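Local atomic coordinates of glycine oxidase (Bacillus cereus ATCC 14579, PDB entry 7CYX), a protein that probably uses its bound FAD to oxidise glycine with molecular oxygen, giving glyoxylate, hydrogen peroxide and ammonium. Residues 8-13 against 177-182; 61-66 against 112-117; 94-99 against 131-136; 98-103 against 289-294; 181-184 against 189-192. All coordinates share one frame; numbering follows the deposited sequence.

Contact 1 (8-13 against 177-182); sequences AIIGGG and TEVFDI. With FAD (flavin-adenine dinucleotide), chain C.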
# COMPACT_ATOMS: atom_id res chain seq x y z
N ALA A 8 10.92 18.99 -18.76
CA ALA A 8 11.61 18.54 -17.55
C ALA A 8 10.94 19.19 -16.33
O ALA A 8 10.66 20.40 -16.34
CB ALA A 8 13.07 18.88 -17.60
N ILE A 9 10.71 18.38 -15.30
CA ILE A 9 10.10 18.80 -14.05
C ILE A 9 11.16 18.65 -12.96
O ILE A 9 11.72 17.57 -12.78
CB ILE A 9 8.82 17.99 -13.78
CG1 ILE A 9 7.79 18.21 -14.89
CG2 ILE A 9 8.23 18.27 -12.40
CD1 ILE A 9 6.67 17.19 -14.95
N ILE A 10 11.45 19.75 -12.28
CA ILE A 10 12.43 19.78 -11.23
C ILE A 10 11.70 19.44 -9.93
O ILE A 10 10.96 20.28 -9.38
CB ILE A 10 13.14 21.14 -11.16
CG1 ILE A 10 13.71 21.53 -12.52
CG2 ILE A 10 14.22 21.12 -10.09
CD1 ILE A 10 14.63 22.71 -12.47
N GLY A 11 11.92 18.20 -9.47
CA GLY A 11 11.41 17.75 -8.20
C GLY A 11 10.36 16.67 -8.37
O GLY A 11 9.43 16.83 -9.17
N GLY A 12 10.50 15.61 -7.55
CA GLY A 12 9.72 14.39 -7.59
C GLY A 12 8.84 14.20 -6.37
O GLY A 12 8.46 13.06 -6.03
N GLY A 13 8.46 15.31 -5.72
CA GLY A 13 7.39 15.29 -4.72
C GLY A 13 6.02 15.09 -5.36
O GLY A 13 5.91 14.76 -6.53
N THR A 177 19.52 12.87 -8.89
CA THR A 177 19.97 13.81 -9.90
C THR A 177 19.54 15.22 -9.50
O THR A 177 18.34 15.50 -9.46
CB THR A 177 19.41 13.46 -11.28
OG1 THR A 177 19.78 12.14 -11.66
CG2 THR A 177 19.88 14.43 -12.33
N GLU A 178 20.51 16.09 -9.20
CA GLU A 178 20.23 17.45 -8.74
C GLU A 178 20.34 18.45 -9.89
O GLU A 178 21.31 18.43 -10.64
CB GLU A 178 21.16 17.89 -7.61
CG GLU A 178 20.88 19.31 -7.14
CD GLU A 178 21.49 19.72 -5.82
OE1 GLU A 178 21.33 20.88 -5.45
OE2 GLU A 178 22.11 18.88 -5.16
N VAL A 179 19.37 19.36 -9.97
CA VAL A 179 19.36 20.41 -10.95
C VAL A 179 20.03 21.64 -10.35
O VAL A 179 19.47 22.25 -9.45
CB VAL A 179 17.92 20.74 -11.35
CG1 VAL A 179 17.86 22.03 -12.15
CG2 VAL A 179 17.25 19.58 -12.06
N PHE A 180 21.22 21.98 -10.85
CA PHE A 180 21.98 23.13 -10.34
C PHE A 180 21.46 24.46 -10.92
O PHE A 180 21.53 25.50 -10.25
CB PHE A 180 23.47 23.00 -10.69
CG PHE A 180 24.17 21.77 -10.15
CD1 PHE A 180 24.04 21.40 -8.82
CD2 PHE A 180 25.00 21.02 -10.97
CE1 PHE A 180 24.72 20.29 -8.32
CE2 PHE A 180 25.67 19.91 -10.47
CZ PHE A 180 25.52 19.54 -9.15
N ASP A 181 20.98 24.41 -12.18
CA ASP A 181 20.55 25.60 -12.92
C ASP A 181 19.70 25.19 -14.15
O ASP A 181 19.69 24.02 -14.56
CB ASP A 181 21.77 26.44 -13.31
CG ASP A 181 21.46 27.87 -13.73
OD1 ASP A 181 20.31 28.30 -13.59
OD2 ASP A 181 22.38 28.54 -14.19
N ILE A 182 18.98 26.17 -14.70
CA ILE A 182 18.24 26.05 -15.96
C ILE A 182 19.08 26.69 -17.09
O ILE A 182 19.73 27.71 -16.87
CB ILE A 182 16.86 26.72 -15.81
CG1 ILE A 182 16.05 26.09 -14.68
CG2 ILE A 182 16.09 26.71 -17.13
CD1 ILE A 182 15.27 27.08 -13.86
PA FAD C . 8.37 18.01 -1.70
O1A FAD C . 7.58 16.79 -1.44
O2A FAD C . 9.36 18.41 -0.64
O5B FAD C . 9.03 17.82 -3.12
C5B FAD C . 10.11 18.61 -3.49
C4B FAD C . 11.06 17.66 -4.15
O4B FAD C . 11.94 18.41 -4.97
C3B FAD C . 11.93 16.92 -3.15
O3B FAD C . 11.73 15.51 -3.37
C2B FAD C . 13.36 17.33 -3.46
O2B FAD C . 14.24 16.20 -3.47
C1B FAD C . 13.25 17.84 -4.86
N9A FAD C . 14.23 18.86 -5.25
C8A FAD C . 14.42 20.04 -4.64
N7A FAD C . 15.38 20.75 -5.27
C5A FAD C . 15.77 20.02 -6.33
C6A FAD C . 16.74 20.21 -7.40
N6A FAD C . 17.46 21.36 -7.40
N1A FAD C . 16.90 19.21 -8.30
C2A FAD C . 16.18 18.09 -8.23
N3A FAD C . 15.26 17.85 -7.26
C4A FAD C . 15.01 18.77 -6.32
N1 FAD C . -0.62 18.69 3.20
C2 FAD C . -1.96 18.41 3.12
O2 FAD C . -2.52 18.75 2.05
N3 FAD C . -2.65 17.81 4.12
C4 FAD C . -2.01 17.41 5.24
O4 FAD C . -2.59 16.81 6.18
C4X FAD C . -0.56 17.71 5.39
N5 FAD C . 0.12 17.38 6.49
C5X FAD C . 1.44 17.64 6.59
C6 FAD C . 2.12 17.26 7.74
C7 FAD C . 3.47 17.53 7.86
C7M FAD C . 4.22 17.13 9.12
C8 FAD C . 4.19 18.19 6.78
C8M FAD C . 5.68 18.48 6.88
C9 FAD C . 3.52 18.55 5.66
C9A FAD C . 2.18 18.31 5.50
N10 FAD C . 1.50 18.67 4.33
C10 FAD C . 0.12 18.39 4.27
C1' FAD C . 2.12 19.43 3.23
C2' FAD C . 2.68 18.69 2.06
O2' FAD C . 3.65 17.75 2.55
C3' FAD C . 3.34 19.71 1.15
O3' FAD C . 2.56 20.94 1.04
C4' FAD C . 3.66 19.00 -0.17
O4' FAD C . 4.31 17.75 0.09
C5' FAD C . 4.61 19.78 -1.04
O5' FAD C . 5.00 18.93 -2.10
P FAD C . 6.21 19.36 -3.04
O1P FAD C . 6.11 20.80 -3.39
O2P FAD C . 6.33 18.31 -4.11
O3P FAD C . 7.40 19.29 -1.94
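I10, at the end of strand 5-10, and V179, at the start of strand 179-184, bring their side chains together at about a right angle. The end methyl of the isoleucine does the touching: I10 CD1 lies 3.3 Å from V179 CG1, a tight approach, and also comes within 4.3 Å of I182 CG1. The other branch turns to the cofactor. I10 CG2, anti to the backbone N, meets the adenine of FAD 3.7 Å from its N1A. The V179 backbone grips the same base twice and almost straight, with V179 N giving to FAD N1A at 3.0 Å (169°) and FAD N6A giving to V179 O. Beyond I10, the chain enters the glycine-rich turn of the Rossmann-type FAD fold, where G11 and G13 of a GxGxxG pattern pass close to the ribose and phosphate. Main-chain N-H and C=O of V179 thus match the acceptor and donor of an adenine, while I10 supplies an apolar surface to the base.

Contact 2 (61-66 against 112-117); sequences PLFELA and MDWQQK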
# COMPACT_ATOMS: atom_id res chain seq x y z
N PRO A 61 -8.97 32.93 -2.17
CA PRO A 61 -9.03 32.27 -3.48
C PRO A 61 -8.48 30.83 -3.52
O PRO A 61 -8.68 30.14 -4.51
CB PRO A 61 -8.18 33.16 -4.40
CG PRO A 61 -8.11 34.50 -3.68
CD PRO A 61 -8.14 34.15 -2.20
N LEU A 62 -7.77 30.40 -2.47
CA LEU A 62 -7.34 29.00 -2.34
C LEU A 62 -8.55 28.11 -2.02
O LEU A 62 -8.67 27.03 -2.58
CB LEU A 62 -6.27 28.85 -1.25
CG LEU A 62 -4.85 29.24 -1.64
CD1 LEU A 62 -3.86 28.74 -0.60
CD2 LEU A 62 -4.48 28.68 -3.01
N PHE A 63 -9.42 28.57 -1.11
CA PHE A 63 -10.59 27.80 -0.67
C PHE A 63 -11.32 27.18 -1.88
O PHE A 63 -11.72 26.02 -1.83
CB PHE A 63 -11.57 28.67 0.13
CG PHE A 63 -12.57 27.88 0.94
CD1 PHE A 63 -12.16 27.17 2.06
CD2 PHE A 63 -13.91 27.85 0.59
CE1 PHE A 63 -13.07 26.45 2.82
CE2 PHE A 63 -14.82 27.12 1.34
CZ PHE A 63 -14.40 26.42 2.46
N GLU A 64 -11.46 27.98 -2.94
CA GLU A 64 -12.20 27.58 -4.13
C GLU A 64 -11.38 26.61 -4.97
O GLU A 64 -11.94 25.69 -5.56
CB GLU A 64 -12.60 28.81 -4.95
CG GLU A 64 -14.03 28.73 -5.48
CD GLU A 64 -15.07 28.43 -4.41
OE1 GLU A 64 -15.83 27.46 -4.58
OE2 GLU A 64 -15.11 29.16 -3.38
N LEU A 65 -10.06 26.84 -5.04
CA LEU A 65 -9.13 25.94 -5.72
C LEU A 65 -9.12 24.59 -4.98
O LEU A 65 -9.17 23.55 -5.59
CB LEU A 65 -7.74 26.59 -5.74
CG LEU A 65 -6.96 26.54 -7.06
CD1 LEU A 65 -7.87 26.70 -8.27
CD2 LEU A 65 -5.88 27.62 -7.08
N ALA A 66 -9.08 24.63 -3.64
CA ALA A 66 -9.15 23.46 -2.77
C ALA A 66 -10.42 22.65 -3.02
O ALA A 66 -10.36 21.42 -3.15
CB ALA A 66 -9.09 23.91 -1.32
N MET A 112 -17.65 27.21 11.63
CA MET A 112 -18.76 26.45 11.06
C MET A 112 -19.81 27.40 10.48
O MET A 112 -20.31 27.13 9.40
CB MET A 112 -19.44 25.58 12.12
CG MET A 112 -20.74 24.98 11.64
SD MET A 112 -21.38 23.76 12.79
CE MET A 112 -23.06 24.36 13.01
N ASP A 113 -20.12 28.49 11.20
CA ASP A 113 -21.22 29.39 10.84
C ASP A 113 -20.88 30.17 9.56
O ASP A 113 -21.78 30.41 8.74
CB ASP A 113 -21.61 30.26 12.03
CG ASP A 113 -22.36 29.49 13.11
OD1 ASP A 113 -22.68 28.30 12.89
OD2 ASP A 113 -22.62 30.08 14.18
N TRP A 114 -19.61 30.55 9.36
CA TRP A 114 -19.21 31.21 8.11
C TRP A 114 -19.08 30.17 6.99
O TRP A 114 -19.41 30.45 5.84
CB TRP A 114 -17.96 32.09 8.27
CG TRP A 114 -16.61 31.43 8.28
CD1 TRP A 114 -15.78 31.30 9.35
CD2 TRP A 114 -15.89 30.89 7.15
NE1 TRP A 114 -14.61 30.69 8.99
CE2 TRP A 114 -14.65 30.42 7.64
CE3 TRP A 114 -16.18 30.73 5.79
CZ2 TRP A 114 -13.70 29.81 6.82
CZ3 TRP A 114 -15.24 30.13 4.97
CH2 TRP A 114 -14.02 29.68 5.48
N GLN A 115 -18.63 28.97 7.33
CA GLN A 115 -18.43 27.89 6.36
C GLN A 115 -19.77 27.48 5.73
O GLN A 115 -19.88 27.30 4.51
CB GLN A 115 -17.77 26.69 7.05
CG GLN A 115 -16.50 26.21 6.37
CD GLN A 115 -15.42 25.81 7.34
OE1 GLN A 115 -14.27 26.21 7.20
NE2 GLN A 115 -15.78 25.02 8.35
N GLN A 116 -20.78 27.34 6.60
CA GLN A 116 -22.11 26.88 6.22
C GLN A 116 -22.72 27.72 5.08
O GLN A 116 -23.44 27.18 4.23
CB GLN A 116 -23.03 26.92 7.44
CG GLN A 116 -24.01 25.77 7.50
CD GLN A 116 -23.99 25.11 8.86
OE1 GLN A 116 -23.67 23.93 8.98
NE2 GLN A 116 -24.30 25.89 9.89
N LYS A 117 -22.44 29.03 5.07
CA LYS A 117 -22.99 29.95 4.09
C LYS A 117 -22.42 29.67 2.69
O LYS A 117 -22.95 30.20 1.72
CB LYS A 117 -22.71 31.40 4.50
CG LYS A 117 -23.48 31.87 5.72
CD LYS A 117 -22.83 33.04 6.44
CE LYS A 117 -23.77 33.72 7.42
NZ LYS A 117 -24.81 34.51 6.72
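F63 reaches out from helix 61-70 to meet W114 and Q115 of helix 102-116, and these three side chains make the whole contact. F63 CG is anti to the backbone N (chi1 -163°), which sends the phenyl ring across a wide gap, since even the closest CA atoms, those of F63 and Q115, stand 10.5 Å apart. In the closer part, F63 CE1 lies 4.3 Å from W114 CH2, and F63 CZ is 4.4 Å from Q115 CG. The two rings are set obliquely, with the phenyl and six-membered indole centroids 5.8 Å apart and their planes at 57°. The aliphatic part of Q115 fills in beside both aromatic groups, and its NE2 makes a weak hydrogen bond with Y147 OH. The rest is loose. On the 61-66 side, P61, L62 and L65 turn to helix 360-365, while in the other segment D113 and K117 are exposed. The F63 side chain is about 13 Å from the FAD, so the contact stays clear of the cofactor. With apolar carbons meeting at van der Waals distance or slightly beyond, and no polar bond joining the segments, the attraction is dispersive and imposes little directional preference on how the helices meet.

Contact 3 (94-99 against 131-136); sequences GIYRIA and REKEPY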
# COMPACT_ATOMS: atom_id res chain seq x y z
N GLY A 94 -15.29 11.42 6.89
CA GLY A 94 -15.48 12.70 7.60
C GLY A 94 -14.31 13.05 8.48
O GLY A 94 -13.41 12.24 8.59
N ILE A 95 -14.34 14.24 9.06
CA ILE A 95 -13.27 14.72 9.99
C ILE A 95 -13.93 15.54 11.08
O ILE A 95 -14.88 16.25 10.78
CB ILE A 95 -12.22 15.56 9.25
CG1 ILE A 95 -11.35 14.72 8.33
CG2 ILE A 95 -11.39 16.32 10.25
CD1 ILE A 95 -10.39 15.52 7.53
N TYR A 96 -13.43 15.42 12.30
CA TYR A 96 -13.95 16.14 13.45
C TYR A 96 -12.99 17.28 13.81
O TYR A 96 -11.78 17.10 13.85
CB TYR A 96 -14.12 15.24 14.68
CG TYR A 96 -15.08 14.08 14.52
CD1 TYR A 96 -14.62 12.86 14.05
CD2 TYR A 96 -16.42 14.16 14.88
CE1 TYR A 96 -15.46 11.77 13.90
CE2 TYR A 96 -17.28 13.08 14.75
CZ TYR A 96 -16.80 11.88 14.25
OH TYR A 96 -17.58 10.76 14.09
N ARG A 97 -13.56 18.46 14.05
CA ARG A 97 -12.87 19.45 14.85
C ARG A 97 -13.36 19.26 16.28
O ARG A 97 -14.56 19.24 16.50
CB ARG A 97 -13.18 20.89 14.44
CG ARG A 97 -12.51 21.37 13.16
CD ARG A 97 -12.76 22.86 12.98
NE ARG A 97 -12.62 23.30 11.61
CZ ARG A 97 -11.62 24.04 11.15
NH1 ARG A 97 -10.64 24.41 11.96
NH2 ARG A 97 -11.62 24.43 9.88
N ILE A 98 -12.44 19.13 17.24
CA ILE A 98 -12.85 18.89 18.61
C ILE A 98 -12.53 20.12 19.46
O ILE A 98 -11.65 20.92 19.11
CB ILE A 98 -12.17 17.63 19.16
CG1 ILE A 98 -10.65 17.78 19.18
CG2 ILE A 98 -12.62 16.41 18.38
CD1 ILE A 98 -9.96 16.69 19.92
N ALA A 99 -13.22 20.23 20.60
CA ALA A 99 -12.99 21.29 21.57
C ALA A 99 -13.13 20.70 22.98
O ALA A 99 -14.06 19.95 23.24
CB ALA A 99 -13.97 22.41 21.34
N ARG A 131 -18.84 11.02 21.35
CA ARG A 131 -18.38 9.81 22.02
C ARG A 131 -19.23 8.58 21.66
O ARG A 131 -18.75 7.46 21.82
CB ARG A 131 -18.36 10.01 23.54
CG ARG A 131 -16.97 10.22 24.11
CD ARG A 131 -17.00 10.73 25.54
NE ARG A 131 -16.55 12.10 25.54
CZ ARG A 131 -17.29 13.14 25.89
NH1 ARG A 131 -18.47 12.94 26.46
NH2 ARG A 131 -16.85 14.36 25.65
N GLU A 132 -20.48 8.79 21.24
CA GLU A 132 -21.32 7.71 20.71
C GLU A 132 -20.68 7.22 19.41
O GLU A 132 -20.55 6.02 19.20
CB GLU A 132 -22.78 8.14 20.51
CG GLU A 132 -23.76 7.53 21.51
CD GLU A 132 -24.24 6.09 21.27
OE1 GLU A 132 -24.60 5.40 22.26
OE2 GLU A 132 -24.28 5.65 20.09
N LYS A 133 -20.25 8.17 18.57
CA LYS A 133 -19.65 7.87 17.26
C LYS A 133 -18.20 7.37 17.41
O LYS A 133 -17.80 6.43 16.70
CB LYS A 133 -19.69 9.09 16.33
CG LYS A 133 -21.09 9.56 15.95
CD LYS A 133 -21.10 10.58 14.82
CE LYS A 133 -20.83 9.97 13.45
NZ LYS A 133 -21.08 10.94 12.36
N GLU A 134 -17.42 8.01 18.29
CA GLU A 134 -15.99 7.67 18.49
C GLU A 134 -15.74 7.44 19.98
O GLU A 134 -15.37 8.36 20.70
CB GLU A 134 -15.10 8.77 17.90
CG GLU A 134 -15.25 8.97 16.39
CD GLU A 134 -14.59 7.90 15.52
OE1 GLU A 134 -14.45 8.13 14.28
OE2 GLU A 134 -14.23 6.84 16.06
N PRO A 135 -15.99 6.22 20.49
CA PRO A 135 -16.04 5.99 21.93
C PRO A 135 -14.70 6.09 22.68
O PRO A 135 -14.71 6.31 23.90
CB PRO A 135 -16.63 4.58 22.07
CG PRO A 135 -16.30 3.89 20.75
CD PRO A 135 -16.28 5.00 19.71
N TYR A 136 -13.57 5.97 21.98
CA TYR A 136 -12.28 6.04 22.71
C TYR A 136 -11.91 7.50 23.00
O TYR A 136 -10.92 7.77 23.68
CB TYR A 136 -11.18 5.28 21.98
CG TYR A 136 -11.32 3.77 22.04
CD1 TYR A 136 -10.78 3.04 23.09
CD2 TYR A 136 -11.97 3.08 21.03
CE1 TYR A 136 -10.87 1.67 23.13
CE2 TYR A 136 -12.10 1.70 21.07
CZ TYR A 136 -11.55 0.99 22.13
OH TYR A 136 -11.67 -0.37 22.16
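The ring of Y96 meets the side chain of E134 obliquely, with E134 CG 3.8 Å from Y96 CE1 and the carboxylate plane turned 75° from the ring. A second aromatic, Y146, meets the ring of Y96 with the planes at about 40°. At the phenol end, the aliphatic chain of K133 wraps past the hydroxyl: Y96 OH lies 3.4 Å from K133 CE and 3.5 Å from K133 CB. A bend at chi3 (74°) curls the lysine round this oxygen, and its ammonium makes a cation-pi contact with Y146. Y96 belongs to strand 95-99 of the large mixed sheet, running antiparallel to strand 143-147 on one side and parallel to strand 246-248 on the other, whereas K133 ends helix 127-133 and E134 is the first residue to leave helical backbone angles. The contact therefore seats the C-terminal end of that helix against the sheet. With CG anti to its carbonyl carbon, E134 lays that methylene by the tyrosine, and a bend at chi2 turns the carboxylate to the backbone beyond: OE1 accepts from A244 N and OE2 from K243 N. Those two amide bonds hold the rotation of the buried carboxylate and would probably favour its ionised form.

Contact 4 (98-103 against 289-294); sequences IAQNED and YTILPA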
# COMPACT_ATOMS: atom_id res chain seq x y z
N ILE A 98 -12.44 19.13 17.24
CA ILE A 98 -12.85 18.89 18.61
C ILE A 98 -12.53 20.12 19.46
O ILE A 98 -11.65 20.92 19.11
CB ILE A 98 -12.17 17.63 19.16
CG1 ILE A 98 -10.65 17.78 19.18
CG2 ILE A 98 -12.62 16.41 18.38
CD1 ILE A 98 -9.96 16.69 19.92
N ALA A 99 -13.22 20.23 20.60
CA ALA A 99 -12.99 21.29 21.57
C ALA A 99 -13.13 20.70 22.98
O ALA A 99 -14.06 19.95 23.24
CB ALA A 99 -13.97 22.41 21.34
N GLN A 100 -12.19 21.09 23.86
CA GLN A 100 -12.08 20.58 25.22
C GLN A 100 -12.40 21.69 26.23
O GLN A 100 -12.54 21.41 27.42
CB GLN A 100 -10.67 20.01 25.42
CG GLN A 100 -10.37 18.81 24.53
CD GLN A 100 -8.90 18.45 24.54
OE1 GLN A 100 -8.07 19.13 23.94
NE2 GLN A 100 -8.56 17.37 25.23
N ASN A 101 -12.53 22.94 25.75
CA ASN A 101 -12.93 24.11 26.55
C ASN A 101 -13.77 25.08 25.69
O ASN A 101 -13.81 24.98 24.44
CB ASN A 101 -11.71 24.82 27.15
CG ASN A 101 -10.78 25.37 26.09
OD1 ASN A 101 -11.18 26.21 25.29
ND2 ASN A 101 -9.54 24.92 26.08
N GLU A 102 -14.36 26.07 26.37
CA GLU A 102 -15.43 26.95 25.85
C GLU A 102 -14.89 27.96 24.83
O GLU A 102 -15.59 28.29 23.85
CB GLU A 102 -16.12 27.67 27.01
CG GLU A 102 -17.11 26.78 27.76
CD GLU A 102 -18.44 26.56 27.05
OE1 GLU A 102 -19.13 25.57 27.41
OE2 GLU A 102 -18.79 27.37 26.15
N ASP A 103 -13.69 28.50 25.06
CA ASP A 103 -13.03 29.34 24.05
C ASP A 103 -13.02 28.57 22.72
O ASP A 103 -13.33 29.12 21.67
CB ASP A 103 -11.59 29.72 24.40
CG ASP A 103 -11.37 30.20 25.83
OD1 ASP A 103 -12.17 29.83 26.71
OD2 ASP A 103 -10.37 30.92 26.04
N TYR A 289 -2.80 12.30 24.48
CA TYR A 289 -3.36 11.56 25.58
C TYR A 289 -4.64 12.26 26.08
O TYR A 289 -5.58 11.58 26.47
CB TYR A 289 -2.35 11.36 26.71
CG TYR A 289 -1.08 10.59 26.42
CD1 TYR A 289 -0.98 9.71 25.35
CD2 TYR A 289 0.02 10.69 27.27
CE1 TYR A 289 0.18 8.99 25.11
CE2 TYR A 289 1.18 9.97 27.05
CZ TYR A 289 1.27 9.11 25.96
OH TYR A 289 2.41 8.40 25.71
N THR A 290 -4.66 13.60 26.06
CA THR A 290 -5.83 14.35 26.53
C THR A 290 -7.03 14.19 25.58
O THR A 290 -8.16 14.45 25.98
CB THR A 290 -5.54 15.85 26.68
OG1 THR A 290 -5.53 16.38 25.36
CG2 THR A 290 -4.25 16.20 27.39
N ILE A 291 -6.78 13.83 24.31
CA ILE A 291 -7.82 13.65 23.28
C ILE A 291 -8.27 12.18 23.27
O ILE A 291 -9.46 11.90 23.04
CB ILE A 291 -7.32 14.07 21.89
CG1 ILE A 291 -7.32 15.59 21.69
CG2 ILE A 291 -8.13 13.41 20.79
CD1 ILE A 291 -6.27 16.33 22.47
N LEU A 292 -7.32 11.27 23.48
CA LEU A 292 -7.49 9.85 23.15
C LEU A 292 -6.56 9.03 24.04
O LEU A 292 -5.51 8.58 23.60
CB LEU A 292 -7.17 9.63 21.67
CG LEU A 292 -7.93 8.51 20.96
CD1 LEU A 292 -7.36 8.24 19.57
CD2 LEU A 292 -7.93 7.26 21.79
N PRO A 293 -6.95 8.82 25.31
CA PRO A 293 -6.07 8.21 26.31
C PRO A 293 -5.57 6.79 25.98
O PRO A 293 -4.45 6.43 26.34
CB PRO A 293 -6.95 8.14 27.57
CG PRO A 293 -8.01 9.19 27.36
CD PRO A 293 -8.25 9.22 25.87
N ALA A 294 -6.39 5.99 25.30
CA ALA A 294 -5.97 4.63 24.98
C ALA A 294 -4.64 4.61 24.20
O ALA A 294 -4.06 3.55 24.06
CB ALA A 294 -7.03 3.90 24.22
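At the end of strand 95-99 the chain turns into helix 102-116, with N101 as the N-cap, and this turn packs against the C-terminal end of helix 278-291. Its polar link runs from Q100 to T290. The glutamine chain is extended beyond CG and meets the threonine at about a right angle; Q100 NE2 gives a nearly straight hydrogen bond to T290 OG1 (3.2 Å, 178°), with the acceptor in the amide plane. The same nitrogen is bonded to S140 OG, and T290 OG1 is bonded in turn to R287 O one helical turn back, so each of these polar atoms takes part in two bonds. T290 O is near NE2 too, but at a poor angle. Next to this link is an apolar contact. I98 CD1 comes within 3.4 Å of I291 CG1, a snug approach, and within 3.9 Å of I291 CG2. The tip of the CG1 branch, I291 CD1, rests 3.6 Å from Q100 OE1, bringing an apolar methyl against the amide. I98 and I291 also both touch I246 and Q248 of strand 246-248, and I291 reaches I253 of strand 251-256, so the helix end lies over these neighbouring strands of the large mixed sheet.

Contact 5 (181-184 against 189-192); sequences DIRI and VTGV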
# COMPACT_ATOMS: atom_id res chain seq x y z
N ASP A 181 20.98 24.41 -12.18
CA ASP A 181 20.55 25.60 -12.92
C ASP A 181 19.70 25.19 -14.15
O ASP A 181 19.69 24.02 -14.56
CB ASP A 181 21.77 26.44 -13.31
CG ASP A 181 21.46 27.87 -13.73
OD1 ASP A 181 20.31 28.30 -13.59
OD2 ASP A 181 22.38 28.54 -14.19
N ILE A 182 18.98 26.17 -14.70
CA ILE A 182 18.24 26.05 -15.96
C ILE A 182 19.08 26.69 -17.09
O ILE A 182 19.73 27.71 -16.87
CB ILE A 182 16.86 26.72 -15.81
CG1 ILE A 182 16.05 26.09 -14.68
CG2 ILE A 182 16.09 26.71 -17.13
CD1 ILE A 182 15.27 27.08 -13.86
N ARG A 183 19.11 26.05 -18.26
CA ARG A 183 19.89 26.54 -19.42
C ARG A 183 18.96 27.31 -20.35
O ARG A 183 18.15 26.72 -21.05
CB ARG A 183 20.58 25.40 -20.16
CG ARG A 183 21.41 25.85 -21.37
CD ARG A 183 21.97 24.68 -22.15
NE ARG A 183 20.94 23.84 -22.76
CZ ARG A 183 21.16 22.77 -23.50
NH1 ARG A 183 22.39 22.27 -23.62
NH2 ARG A 183 20.16 22.19 -24.15
N ILE A 184 19.08 28.64 -20.30
CA ILE A 184 18.38 29.58 -21.13
C ILE A 184 19.39 30.21 -22.09
O ILE A 184 20.35 30.86 -21.65
CB ILE A 184 17.68 30.65 -20.27
CG1 ILE A 184 16.66 30.01 -19.33
CG2 ILE A 184 17.06 31.73 -21.15
CD1 ILE A 184 16.23 30.90 -18.18
N VAL A 189 14.09 28.50 -22.72
CA VAL A 189 14.59 27.33 -21.94
C VAL A 189 15.04 26.28 -22.94
O VAL A 189 14.22 25.85 -23.71
CB VAL A 189 13.46 26.79 -21.05
CG1 VAL A 189 13.68 25.33 -20.69
CG2 VAL A 189 13.25 27.64 -19.81
N THR A 190 16.31 25.87 -22.91
CA THR A 190 16.77 24.86 -23.89
C THR A 190 17.17 23.58 -23.17
O THR A 190 17.44 22.60 -23.84
CB THR A 190 17.98 25.35 -24.68
OG1 THR A 190 18.91 25.72 -23.67
CG2 THR A 190 17.65 26.52 -25.57
N GLY A 191 17.21 23.62 -21.84
CA GLY A 191 17.57 22.41 -21.10
C GLY A 191 17.70 22.68 -19.62
O GLY A 191 17.25 23.73 -19.16
N VAL A 192 18.33 21.76 -18.91
CA VAL A 192 18.50 21.87 -17.45
C VAL A 192 19.88 21.32 -17.10
O VAL A 192 20.26 20.33 -17.69
CB VAL A 192 17.36 21.12 -16.76
CG1 VAL A 192 17.79 19.77 -16.24
CG2 VAL A 192 16.72 21.95 -15.67
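V189 stands between I182 and I184 on one face of a small antiparallel sheet: V189 CG2 is 4.0 Å from I182 CG2 and 4.2 Å from I184 CG1. Along the same face, I182 CG1 approaches V192 CG2 at 4.3 Å. L327 of strand 327-331 packs on I182 and V189, while Y218 covers both isoleucines. Strands 179-184 and 189-194 form a beta hairpin, continued by strand 197-201 into a three-stranded sheet, and a classic beta bulge interrupts its regular pairing. T190 and G191 both face R183, which shifts the register by one residue. R183 N gives to G191 O at 3.1 Å, and R183 O is the focus of the bulge. It accepts from T190 N at 2.8 Å, nearly along the C=O axis, and from T190 OG1 at 2.9 Å, above the carbonyl plane; G191 N adds a weak bond. On the sheet face away from the isoleucines, the arginine folds back over T190. Its chain leaves anti to the backbone N and bends at chi3 (64°), so the guanidinium lies beside G191, which has no side chain there. R183 NH2 gives to T190 O at 2.8 Å (159°), with that oxygen near the guanidinium plane but the donor above the carbonyl plane. R183 NE makes a weaker bond to T190 OG1, and E185 OE1 lies within weak hydrogen-bonding reach of the same hydroxyl.

Overall arrangement
From the N terminus, strand 5-10 opens contact 1, whose loop closes at 177-182. Contacts 2 and 3 fall within that span and cross each other, as 94-99 lies between 61-66 and 112-117. Contact 4 begins on the end of the strand used by contact 3, crosses contacts 1 and 2, and closes at 289-294. Contact 5 is a hairpin starting where contact 1 ends and lying within the loop of contact 4. Contact 1 joins the FAD-binding sheet to the small three-stranded sheet, within which contact 5 pairs two strands; contacts 3 and 4, centred about 42 and 43 Å from contact 1's centre, tie helix ends to the large sheet; contact 2 couples helices 61-70 and 102-116.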